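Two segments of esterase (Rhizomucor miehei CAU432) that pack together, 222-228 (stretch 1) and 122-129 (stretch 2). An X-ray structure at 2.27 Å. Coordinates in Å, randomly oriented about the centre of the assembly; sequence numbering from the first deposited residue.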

# COMPACT_ATOMS: atom_id res chain seq x y z
N PHE A 222 -27.01 9.21 4.06
CA PHE A 222 -27.71 8.20 4.85
C PHE A 222 -29.23 8.46 4.92
O PHE A 222 -30.05 7.51 4.83
CB PHE A 222 -27.13 8.16 6.26
CG PHE A 222 -26.16 7.00 6.51
CD1 PHE A 222 -26.64 5.72 6.78
CD2 PHE A 222 -24.79 7.22 6.51
CE1 PHE A 222 -25.75 4.65 7.03
CE2 PHE A 222 -23.89 6.17 6.75
CZ PHE A 222 -24.37 4.88 7.01
N ASP A 223 -29.62 9.73 5.03
CA ASP A 223 -31.04 10.07 5.14
C ASP A 223 -31.77 9.76 3.83
O ASP A 223 -32.92 9.34 3.85
CB ASP A 223 -31.23 11.54 5.53
CG ASP A 223 -31.03 11.78 7.02
OD1 ASP A 223 -31.13 10.80 7.79
OD2 ASP A 223 -30.77 12.94 7.41
N HIS A 224 -31.11 9.98 2.70
CA HIS A 224 -31.75 9.55 1.44
C HIS A 224 -31.77 8.01 1.25
O HIS A 224 -32.72 7.47 0.67
CB HIS A 224 -31.06 10.18 0.22
CG HIS A 224 -31.42 11.62 -0.01
ND1 HIS A 224 -32.72 12.04 -0.18
CD2 HIS A 224 -30.65 12.72 -0.14
CE1 HIS A 224 -32.73 13.35 -0.40
NE2 HIS A 224 -31.49 13.78 -0.37
N TYR A 225 -30.71 7.33 1.68
CA TYR A 225 -30.55 5.87 1.44
C TYR A 225 -31.41 5.02 2.39
O TYR A 225 -32.07 4.06 1.96
CB TYR A 225 -29.07 5.50 1.59
CG TYR A 225 -28.63 4.07 1.25
CD1 TYR A 225 -27.87 3.33 2.15
CD2 TYR A 225 -28.92 3.51 0.02
CE1 TYR A 225 -27.44 2.05 1.85
CE2 TYR A 225 -28.49 2.23 -0.30
CZ TYR A 225 -27.75 1.52 0.62
OH TYR A 225 -27.31 0.24 0.31
N ILE A 226 -31.36 5.36 3.67
CA ILE A 226 -32.05 4.64 4.73
C ILE A 226 -32.75 5.64 5.64
O ILE A 226 -32.22 5.98 6.71
CB ILE A 226 -31.07 3.79 5.57
CG1 ILE A 226 -30.17 2.96 4.66
CG2 ILE A 226 -31.80 2.84 6.50
CD1 ILE A 226 -29.11 2.20 5.40
N PRO A 227 -33.95 6.10 5.24
CA PRO A 227 -34.68 7.14 5.99
C PRO A 227 -34.98 6.77 7.43
O PRO A 227 -34.85 7.60 8.35
CB PRO A 227 -35.99 7.29 5.21
CG PRO A 227 -35.65 6.83 3.82
CD PRO A 227 -34.66 5.70 4.01
N ASP A 228 -35.40 5.54 7.64
CA ASP A 228 -35.77 5.12 8.98
C ASP A 228 -34.57 4.45 9.65
O ASP A 228 -34.11 3.39 9.24
CB ASP A 228 -37.03 4.25 8.90
CG ASP A 228 -38.29 5.11 8.63
OD1 ASP A 228 -38.33 6.28 9.10
OD2 ASP A 228 -39.22 4.65 7.92
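Stretch 2 (122-129) LSPEVRFP

Stretch 2, an irregular segment without helix or strand, runs across the C-terminal end of the helix in stretch 1. The CA register fixes its course: Pro 124 CA lies 4.8 Å from His 224 CA, and Arg 127 CA lies 5.0 Å from Tyr 225 CA, so both chains advance in the same sense. Cis peptide bonds precede Pro 124 and Pro 129.

Two carbonyls near the helix end accept the hydrogen bonds between the stretches. Phe 128 N donates to Tyr 225 O (2.9 Å, 165° at the hydrogen), and Arg 127 NH1 to His 224 O (2.7 Å, 149°). For the latter, the Arg 127 CA-to-CB bond points sideways; chi1 and chi2, both m, fold the chain back and chi3 t extends it, bringing the guanidinium edge to the carbonyl while Pro 227 CG covers one face, 3.4 Å from NH1.

The Phe 128 CA-to-CB bond points toward stretch 1, with chi1 t. Its CB lies 3.9 Å from the Tyr 225 ring centroid, only 12° off the normal, and 3.6 Å from Ile 226 CG1. The Tyr 225 CA-to-CB bond, with chi1 also t, points away, yet its ring end comes nearer to receive the Phe 128 edge (centroids 5.7 Å, planes 63°). Ser 123, chi1 m, places OG 3.6 Å from Tyr 225 CD2, at the ring edge, while OG donates to Val 126 O (2.6 Å). His 224, chi1 m, sets ND1 3.4 Å from Pro 124 CB.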

# COMPACT_ATOMS: atom_id res chain seq x y z
N LEU A 122 -30.07 4.76 -7.97
CA LEU A 122 -29.66 5.72 -6.95
C LEU A 122 -30.81 6.11 -6.03
O LEU A 122 -31.98 6.00 -6.39
CB LEU A 122 -29.07 6.97 -7.62
CG LEU A 122 -27.80 6.66 -8.42
CD1 LEU A 122 -27.30 7.88 -9.18
CD2 LEU A 122 -26.71 6.09 -7.51
N SER A 123 -30.45 6.54 -4.82
CA SER A 123 -31.42 7.03 -3.84
C SER A 123 -31.57 8.55 -3.99
O SER A 123 -30.68 9.19 -4.55
CB SER A 123 -30.98 6.66 -2.42
OG SER A 123 -31.08 5.27 -2.22
N PRO A 124 -32.68 9.14 -3.52
CA PRO A 124 -33.81 8.56 -2.80
C PRO A 124 -34.88 7.94 -3.70
O PRO A 124 -35.89 7.51 -3.16
CB PRO A 124 -34.41 9.76 -2.06
CG PRO A 124 -34.22 10.88 -3.03
CD PRO A 124 -32.87 10.60 -3.70
N GLU A 125 -34.71 7.95 -5.02
CA GLU A 125 -35.74 7.36 -5.88
C GLU A 125 -35.96 5.89 -5.52
O GLU A 125 -37.06 5.37 -5.69
CB GLU A 125 -35.38 7.50 -7.35
CG GLU A 125 -35.47 8.92 -7.89
CD GLU A 125 -34.19 9.71 -7.62
OE1 GLU A 125 -33.35 9.25 -6.81
OE2 GLU A 125 -34.01 10.78 -8.25
N VAL A 126 -34.90 5.20 -5.10
CA VAL A 126 -35.08 3.92 -4.44
C VAL A 126 -34.41 4.03 -3.08
O VAL A 126 -33.59 4.92 -2.87
CB VAL A 126 -34.51 2.75 -5.28
CG1 VAL A 126 -35.15 2.73 -6.69
CG2 VAL A 126 -32.99 2.82 -5.38
N ARG A 127 -34.74 3.14 -2.16
CA ARG A 127 -34.09 3.13 -0.87
C ARG A 127 -33.29 1.83 -0.77
O ARG A 127 -33.39 0.95 -1.63
CB ARG A 127 -35.11 3.19 0.29
CG ARG A 127 -36.18 4.27 0.17
CD ARG A 127 -35.62 5.67 0.43
NE ARG A 127 -36.68 6.68 0.41
CZ ARG A 127 -36.49 7.97 0.63
NH1 ARG A 127 -35.27 8.43 0.90
NH2 ARG A 127 -37.52 8.81 0.58
N PHE A 128 -32.46 1.74 0.25
CA PHE A 128 -31.93 0.46 0.70
C PHE A 128 -33.12 -0.51 0.81
O PHE A 128 -34.20 -0.10 1.26
CB PHE A 128 -31.21 0.67 2.04
CG PHE A 128 -30.82 -0.59 2.74
CD1 PHE A 128 -29.70 -1.31 2.34
CD2 PHE A 128 -31.55 -1.04 3.84
CE1 PHE A 128 -29.34 -2.47 2.99
CE2 PHE A 128 -31.19 -2.19 4.50
CZ PHE A 128 -30.09 -2.91 4.08
N PRO A 129 -32.94 -1.78 0.38
CA PRO A 129 -31.73 -2.40 -0.16
C PRO A 129 -31.77 -2.69 -1.65
O PRO A 129 -31.18 -3.68 -2.10
CB PRO A 129 -31.67 -3.71 0.61
CG PRO A 129 -33.12 -4.11 0.72
CD PRO A 129 -33.92 -2.80 0.81